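PDB 2QRU: uncharacterized protein from Enterococcus faecalis, which is of unknown specific function but, as a member of the alpha/beta hydrolase superfamily, probably has hydrolase activity. Local coordinates for residues W165-F169 with L170-L174; K73-H76 with I77-L81. All coordinates share one frame; numbering follows the deposited sequence.

Contact 1: residues W165-F169 with L170-L174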
loop_
_atom_site.group_PDB
_atom_site.type_symbol
_atom_site.label_atom_id
_atom_site.label_comp_id
_atom_site.label_asym_id
_atom_site.label_seq_id
_atom_site.Cartn_x
_atom_site.Cartn_y
_atom_site.Cartn_z
ATOM N N TRP A 165 0.800 13.225 -7.502
ATOM C CA TRP A 165 0.727 11.809 -7.922
ATOM C C TRP A 165 1.917 10.999 -7.460
ATOM O O TRP A 165 1.848 9.755 -7.426
ATOM C CB TRP A 165 0.669 11.692 -9.450
ATOM C CG TRP A 165 -0.648 11.966 -10.097
ATOM C CD1 TRP A 165 -0.941 13.000 -10.934
ATOM C CD2 TRP A 165 -1.860 11.204 -9.959
ATOM N NE1 TRP A 165 -2.248 12.920 -11.350
ATOM C CE2 TRP A 165 -2.831 11.822 -10.772
ATOM C CE3 TRP A 165 -2.208 10.037 -9.256
ATOM C CZ2 TRP A 165 -4.138 11.340 -10.869
ATOM C CZ3 TRP A 165 -3.508 9.567 -9.364
ATOM C CH2 TRP A 165 -4.444 10.202 -10.166
ATOM N N ASP A 166 3.018 11.685 -7.141
ATOM C CA ASP A 166 4.281 11.008 -6.846
ATOM C C ASP A 166 5.239 11.941 -6.129
ATOM O O ASP A 166 5.282 13.155 -6.409
ATOM C CB ASP A 166 4.901 10.527 -8.167
ATOM C CG ASP A 166 6.135 9.658 -7.973
ATOM O OD1 ASP A 166 6.148 8.788 -7.054
ATOM O OD2 ASP A 166 7.058 9.807 -8.803
ATOM N N ASP A 167 6.011 11.374 -5.208
ATOM C CA ASP A 167 6.984 12.109 -4.408
ATOM C C ASP A 167 8.292 11.320 -4.461
ATOM O O ASP A 167 8.678 10.672 -3.481
ATOM C CB ASP A 167 6.425 12.264 -2.978
ATOM C CG ASP A 167 7.403 12.912 -2.007
ATOM O OD1 ASP A 167 8.227 13.783 -2.404
ATOM O OD2 ASP A 167 7.326 12.543 -0.813
ATOM N N PRO A 168 8.959 11.332 -5.634
ATOM C CA PRO A 168 10.055 10.361 -5.888
ATOM C C PRO A 168 11.281 10.458 -4.966
ATOM O O PRO A 168 12.029 9.489 -4.850
ATOM C CB PRO A 168 10.443 10.622 -7.347
ATOM C CG PRO A 168 9.961 12.029 -7.634
ATOM C CD PRO A 168 8.706 12.207 -6.794
ATOM N N PHE A 169 11.470 11.590 -4.301
ATOM C CA PHE A 169 12.631 11.771 -3.430
ATOM C C PHE A 169 12.261 11.856 -1.945
ATOM O O PHE A 169 13.067 12.298 -1.118
ATOM C CB PHE A 169 13.442 12.978 -3.903
ATOM C CG PHE A 169 13.878 12.857 -5.329
ATOM C CD1 PHE A 169 14.636 11.755 -5.740
ATOM C CD2 PHE A 169 13.478 13.795 -6.274
ATOM C CE1 PHE A 169 15.033 11.611 -7.079
ATOM C CE2 PHE A 169 13.872 13.665 -7.615
ATOM C CZ PHE A 169 14.648 12.573 -8.015
ATOM N N LEU A 170 11.035 11.431 -1.620
ATOM C CA LEU A 170 10.535 11.421 -0.244
ATOM C C LEU A 170 10.618 12.794 0.435
ATOM O O LEU A 170 10.853 12.897 1.640
ATOM C CB LEU A 170 11.236 10.336 0.598
ATOM C CG LEU A 170 11.495 8.987 -0.094
ATOM C CD1 LEU A 170 12.072 7.941 0.858
ATOM C CD2 LEU A 170 10.224 8.462 -0.730
ATOM N N SER A 171 10.417 13.850 -0.350
ATOM C CA SER A 171 10.539 15.204 0.148
ATOM C C SER A 171 9.403 15.571 1.115
ATOM O O SER A 171 9.544 16.477 1.938
ATOM C CB SER A 171 10.587 16.190 -1.021
ATOM O OG SER A 171 9.324 16.277 -1.657
ATOM N N ARG A 172 8.288 14.848 1.023
ATOM C CA ARG A 172 7.130 15.137 1.869
ATOM C C ARG A 172 7.168 14.324 3.173
ATOM O O ARG A 172 6.232 14.387 3.985
ATOM C CB ARG A 172 5.833 14.888 1.093
ATOM C CG ARG A 172 5.682 15.716 -0.201
ATOM C CD ARG A 172 4.550 15.155 -1.077
ATOM N NE ARG A 172 3.269 15.195 -0.378
ATOM C CZ ARG A 172 2.479 16.274 -0.300
ATOM N NH1 ARG A 172 2.823 17.397 -0.918
ATOM N NH2 ARG A 172 1.329 16.227 0.385
ATOM N N TYR A 173 8.257 13.569 3.367
ATOM C CA TYR A 173 8.451 12.753 4.579
ATOM C C TYR A 173 8.251 13.567 5.877
ATOM O O TYR A 173 7.554 13.132 6.808
ATOM C CB TYR A 173 9.837 12.073 4.539
ATOM C CG TYR A 173 10.286 11.474 5.852
ATOM C CD1 TYR A 173 10.967 12.254 6.798
ATOM C CD2 TYR A 173 10.030 10.131 6.154
ATOM C CE1 TYR A 173 11.375 11.717 8.008
ATOM C CE2 TYR A 173 10.445 9.577 7.355
ATOM C CZ TYR A 173 11.113 10.372 8.273
ATOM O OH TYR A 173 11.519 9.836 9.471
ATOM N N LEU A 174 8.842 14.757 5.931
ATOM C CA LEU A 174 8.716 15.595 7.127
ATOM C C LEU A 174 7.291 16.085 7.375
ATOM O O LEU A 174 6.909 16.310 8.526
ATOM C CB LEU A 174 9.684 16.794 7.085
ATOM C CG LEU A 174 11.172 16.466 7.204
ATOM C CD1 LEU A 174 12.023 17.700 7.418
ATOM C CD2 LEU A 174 11.418 15.425 8.298
#
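Asp167 OD1 is gripped twice by Ser171: the OG of Ser171 donates to it at 2.8 Å, and the N-H of Ser171 adds a weak, bent bond. The other carboxylate oxygen, Asp167 OD2, accepts Arg172 N at 3.1 Å in a straighter bond of 157°. Ser171 OG and Arg172 N both come in on syn sides, about 25° out of the carboxylate plane. The carboxylate thus spans two consecutive residues, which fixes its rotation; Gly41 N is a further donor to OD2. Asp167 CG stands anti to its own backbone N, which swings the acid across the bend toward those donors.

The bend is a type I beta turn from Asp167 to Leu170, closed by Leu170 N to Asp167 O at 3.1 Å. Leu170 has positive phi, and a second type I turn, Leu170 to Tyr173, follows directly.

Arg172 meets the acid with its aliphatic part: its CD is 3.7 Å from Asp167 CG, while its NE remains 4.9 Å from Asp167 OD2, and the carboxylate and guanidinium planes are nearly perpendicular (87°). This is not a salt bridge, although the positive charge would probably help stabilise the buried carboxylate. The guanidinium instead bonds to Ile39 O, Ala69 O, Asn71 OD1 and Asp159 O.

The double turn leads into helix 173-181, within the long excursion between strands 127-130 and 213-218, and the bonds to Ile39 and Gly41 fasten it to the loop that follows strand 28-33, a loop that in this family usually contributes to the oxyanion hole.

Contact 2: residues K73-H76 with I77-L81; sequences KIDH and ILRTL. With EDO (1,2-ethanediol), chain F.
Contact 2 is the first two turns of helix 74-93, the crossover helix between strands 59-64 and 98-103 of the alpha/beta hydrolase sheet, with Lys73 at the N-cap position. Four i to i+4 backbone bonds establish the helix across the contact: Ile77 N to Lys73 O (2.9 Å), Leu78 N to Ile74 O, Arg79 N to Asp75 O and Thr80 N to His76 O, all with N-H...O angles of 163° or more.

On one side, Ile74 and Leu78 lie alongside each other, the CG2 branch of Ile74 meeting Leu78 CD1 at 3.7 Å. Ile77, Leu78 and Leu81 turn to Leu109 of helix 105-119, whereas Ile74 packs on Met38 and Leu136.

On another side, Asp75 and Arg79 run the same way with their planar groups perpendicular. Their salt bridge is long, 4.0 Å from Asp75 OD2 to Arg79 NH2. A bend at chi3 (-41°) folds the guanidinium back, so that Asp75 O lies over one of its faces, 3.7 Å above the plane. A 1,2-ethanediol, probably from the crystallisation liquor, donates from O1 to Asp75 OD2 at 2.9 Å and sits near the guanidinium edge. Farther round, Thr80 OG1 approaches His76 CD2 obliquely at 3.2 Å.

Chemically, this start of the helix is amphipathic: branched aliphatics join the core, while the long salt bridge leaves Asp75 OD2 able to accept a diol hydroxyl as well, consistent with a weak, solvent-accessible pairing. A carboxylate this close to the helix start would probably also interact favourably with the helix dipole.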
loop_
_atom_site.group_PDB
_atom_site.type_symbol
_atom_site.label_atom_id
_atom_site.label_comp_id
_atom_site.label_asym_id
_atom_site.label_seq_id
_atom_site.Cartn_x
_atom_site.Cartn_y
_atom_site.Cartn_z
ATOM N N LYS A 73 -7.865 14.549 -0.127
ATOM C CA LYS A 73 -8.374 13.879 1.093
ATOM C C LYS A 73 -8.605 12.388 0.853
ATOM O O LYS A 73 -8.732 11.969 -0.295
ATOM C CB LYS A 73 -9.664 14.557 1.598
ATOM C CG LYS A 73 -9.483 16.042 1.931
ATOM C CD LYS A 73 -8.164 16.292 2.673
ATOM C CE LYS A 73 -8.082 17.743 3.134
ATOM N NZ LYS A 73 -6.720 18.116 3.590
ATOM N N ILE A 74 -8.644 11.583 1.913
ATOM C CA ILE A 74 -8.618 10.119 1.727
ATOM C C ILE A 74 -9.804 9.617 0.906
ATOM O O ILE A 74 -9.642 8.740 0.053
ATOM C CB ILE A 74 -8.554 9.356 3.056
ATOM C CG1 ILE A 74 -7.160 9.490 3.677
ATOM C CG2 ILE A 74 -8.885 7.850 2.833
ATOM C CD1 ILE A 74 -6.981 8.621 4.953
ATOM N N ASP A 75 -10.993 10.160 1.174
ATOM C CA ASP A 75 -12.182 9.759 0.420
ATOM C C ASP A 75 -11.886 9.907 -1.080
ATOM O O ASP A 75 -12.184 9.014 -1.854
ATOM C CB ASP A 75 -13.460 10.532 0.849
ATOM C CG ASP A 75 -13.372 12.048 0.613
ATOM O OD1 ASP A 75 -12.261 12.620 0.683
ATOM O OD2 ASP A 75 -14.431 12.679 0.369
ATOM N N HIS A 76 -11.271 11.026 -1.465
ATOM C CA HIS A 76 -10.972 11.314 -2.869
ATOM C C HIS A 76 -9.822 10.423 -3.397
ATOM O O HIS A 76 -9.868 9.939 -4.538
ATOM C CB HIS A 76 -10.646 12.803 -2.997
ATOM C CG HIS A 76 -10.637 13.313 -4.407
ATOM N ND1 HIS A 76 -11.408 14.381 -4.814
ATOM C CD2 HIS A 76 -9.939 12.917 -5.499
ATOM C CE1 HIS A 76 -11.188 14.619 -6.096
ATOM N NE2 HIS A 76 -10.299 13.746 -6.536
ATOM N N ILE A 77 -8.803 10.208 -2.563
ATOM C CA ILE A 77 -7.688 9.326 -2.909
ATOM C C ILE A 77 -8.243 7.944 -3.289
ATOM O O ILE A 77 -7.845 7.362 -4.306
ATOM C CB ILE A 77 -6.664 9.164 -1.739
ATOM C CG1 ILE A 77 -5.966 10.503 -1.447
ATOM C CG2 ILE A 77 -5.603 8.035 -2.101
ATOM C CD1 ILE A 77 -5.090 10.492 -0.212
ATOM N N LEU A 78 -9.172 7.434 -2.466
ATOM C CA LEU A 78 -9.760 6.098 -2.676
ATOM C C LEU A 78 -10.597 6.059 -3.962
ATOM O O LEU A 78 -10.430 5.143 -4.758
ATOM C CB LEU A 78 -10.624 5.700 -1.457
ATOM C CG LEU A 78 -9.797 5.352 -0.219
ATOM C CD1 LEU A 78 -10.669 5.148 1.033
ATOM C CD2 LEU A 78 -8.862 4.151 -0.505
ATOM N N ARG A 79 -11.442 7.068 -4.201
ATOM C CA ARG A 79 -12.246 7.128 -5.418
ATOM C C ARG A 79 -11.337 7.136 -6.666
ATOM O O ARG A 79 -11.567 6.404 -7.636
ATOM C CB ARG A 79 -13.095 8.416 -5.405
ATOM C CG ARG A 79 -14.074 8.590 -6.530
ATOM C CD ARG A 79 -15.066 9.720 -6.146
ATOM N NE ARG A 79 -15.439 9.589 -4.734
ATOM C CZ ARG A 79 -15.277 10.512 -3.775
ATOM N NH1 ARG A 79 -14.783 11.721 -4.046
ATOM N NH2 ARG A 79 -15.649 10.221 -2.523
ATOM N N THR A 80 -10.320 7.994 -6.627
ATOM C CA THR A 80 -9.351 8.114 -7.734
ATOM C C THR A 80 -8.578 6.803 -7.954
ATOM O O THR A 80 -8.283 6.436 -9.083
ATOM C CB THR A 80 -8.428 9.312 -7.522
ATOM O OG1 THR A 80 -9.227 10.509 -7.520
ATOM C CG2 THR A 80 -7.401 9.418 -8.659
ATOM N N LEU A 81 -8.291 6.077 -6.868
ATOM C CA LEU A 81 -7.571 4.805 -6.990
ATOM C C LEU A 81 -8.434 3.795 -7.775
ATOM O O LEU A 81 -7.936 3.095 -8.660
ATOM C CB LEU A 81 -7.166 4.286 -5.609
ATOM C CG LEU A 81 -6.440 2.937 -5.593
ATOM C CD1 LEU A 81 -5.203 2.923 -6.491
ATOM C CD2 LEU A 81 -6.110 2.517 -4.131
HETATM C C1 EDO F . -17.625 10.290 1.394
HETATM O O1 EDO F . -16.913 11.278 0.632
HETATM C C2 EDO F . -16.690 9.753 2.475
HETATM O O2 EDO F . -17.398 9.031 3.494
#

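Overall arrangement
Contact 2 precedes contact 1 along the chain, and their centres are 18 Å apart. Strand 98-103, helix 105-119 and strand 127-130 intervene, including the probable nucleophile elbow after strand 98-103. The two sites nevertheless touch: Trp165 CH2 packs at 3.4 Å on Thr80 CG2, joining the start of segment 165-169 to helix 74-93. A second connection runs through the loop 69-72 before that helix, which receives the Arg172 guanidinium from contact 1 and also receives Lys73 NZ at Pro70 O. A crossover helix of the central sheet is thereby tied to the excursion between strands 127-130 and 213-218, where alpha/beta hydrolases commonly carry cap elements.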